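PDB 4TW5: Eps1p from Saccharomyces cerevisiae, which belongs to the protein disulfide isomerase family and is built from thioredoxin-like domains. Local coordinates for residues 44-47 and 48-51. Residues are numbered along the deposited sequence; the frame is centred on the assembly and turned at random.
Sequences APVW and METW
Met48 reaches back over the preceding turn to Ala44, its CG lying 3.3 Å from Ala44 O, the same oxygen that accepts the hydrogen bond from Met48 N (3.2 Å). With CG turned away from its own carbonyl carbon and the rest of the chain extended, SD and CE pass that oxygen, and the side chain also touches Pro7 and Phe10 in the loop near the N-terminus. Val46 O takes two donors from a single residue: Thr50 N at 2.9 Å and Thr50 OG1 at 2.8 Å. The hydroxyl comes from above the carbonyl plane, 42° out of it; this bond gives the buried Thr50 side chain a partner within its own helix. Glu49 lies back along the turn: with CG between the backbone N and the carbonyl carbon (chi1 68°), Glu49 CG sits 3.0 Å from Val46 O, and the extended chain carries OE2 to Val46 CA and CG2. Trp47, in contrast, meets the next turn mainly through its backbone, Trp47 O accepting an almost straight bond from Trp51 N (2.8 Å, 176°). Its side chain packs on Ile29 and Asp31 of strand 27-33 and on Gln67 of strand 63-69, while Thr50 touches Leu110 and Ile111 of helix 107-118. The backbone i to i+4 bonds, that from Glu49 N to Pro45 O being weak, are those of an alpha-helix, here the one that follows the Cys37-Cys40 disulfide and packs against the central sheet of a thioredoxin fold.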
# COMPACT_ATOMS: atom_id res chain seq x y z
N ALA A 44 27.17 -40.62 -29.82
CA ALA A 44 26.62 -41.91 -30.24
C ALA A 44 26.36 -42.93 -29.11
O ALA A 44 25.28 -43.53 -29.07
CB ALA A 44 27.53 -42.53 -31.30
N PRO A 45 27.33 -43.14 -28.21
CA PRO A 45 27.02 -44.13 -27.17
C PRO A 45 26.04 -43.58 -26.13
O PRO A 45 25.33 -44.36 -25.50
CB PRO A 45 28.38 -44.42 -26.54
CG PRO A 45 29.15 -43.17 -26.74
CD PRO A 45 28.69 -42.59 -28.05
N VAL A 46 26.03 -42.27 -25.94
CA VAL A 46 25.06 -41.64 -25.06
C VAL A 46 23.65 -41.77 -25.64
O VAL A 46 22.69 -42.05 -24.93
CB VAL A 46 25.39 -40.15 -24.83
CG1 VAL A 46 24.14 -39.35 -24.45
CG2 VAL A 46 26.48 -40.02 -23.79
N TRP A 47 23.56 -41.63 -26.95
CA TRP A 47 22.29 -41.73 -27.64
C TRP A 47 21.64 -43.09 -27.49
O TRP A 47 20.44 -43.18 -27.23
CB TRP A 47 22.47 -41.45 -29.12
CG TRP A 47 21.19 -41.15 -29.80
CD1 TRP A 47 20.39 -42.03 -30.46
CD2 TRP A 47 20.56 -39.87 -29.92
NE1 TRP A 47 19.30 -41.38 -30.98
CE2 TRP A 47 19.38 -40.05 -30.66
CE3 TRP A 47 20.88 -38.59 -29.46
CZ2 TRP A 47 18.50 -39.00 -30.95
CZ3 TRP A 47 20.01 -37.54 -29.75
CH2 TRP A 47 18.83 -37.76 -30.49
N MET A 48 22.44 -44.14 -27.63
CA MET A 48 21.91 -45.49 -27.58
C MET A 48 21.47 -45.88 -26.19
O MET A 48 20.52 -46.63 -26.02
CB MET A 48 22.94 -46.48 -28.10
CG MET A 48 23.40 -46.20 -29.50
SD MET A 48 24.62 -47.38 -30.09
CE MET A 48 25.18 -46.56 -31.58
N GLU A 49 22.19 -45.41 -25.18
CA GLU A 49 21.72 -45.63 -23.82
C GLU A 49 20.46 -44.80 -23.56
O GLU A 49 19.62 -45.23 -22.79
CB GLU A 49 22.80 -45.36 -22.79
CG GLU A 49 23.24 -43.95 -22.65
CD GLU A 49 24.55 -43.88 -21.92
OE1 GLU A 49 24.91 -44.89 -21.26
OE2 GLU A 49 25.21 -42.82 -22.00
N THR A 50 20.39 -43.59 -24.13
CA THR A 50 19.21 -42.74 -24.02
C THR A 50 18.01 -43.51 -24.54
O THR A 50 17.01 -43.74 -23.84
CB THR A 50 19.35 -41.43 -24.82
OG1 THR A 50 20.37 -40.61 -24.25
CG2 THR A 50 18.02 -40.65 -24.86
N TRP A 51 18.16 -43.94 -25.79
CA TRP A 51 17.17 -44.75 -26.46
C TRP A 51 16.75 -45.94 -25.65
O TRP A 51 15.56 -46.26 -25.58
CB TRP A 51 17.70 -45.22 -27.79
CG TRP A 51 16.73 -46.05 -28.55
CD1 TRP A 51 15.79 -45.62 -29.44
CD2 TRP A 51 16.61 -47.47 -28.50
NE1 TRP A 51 15.09 -46.68 -29.95
CE2 TRP A 51 15.58 -47.84 -29.39
CE3 TRP A 51 17.27 -48.48 -27.79
CZ2 TRP A 51 15.20 -49.16 -29.59
CZ3 TRP A 51 16.89 -49.78 -27.99
CH2 TRP A 51 15.87 -50.12 -28.88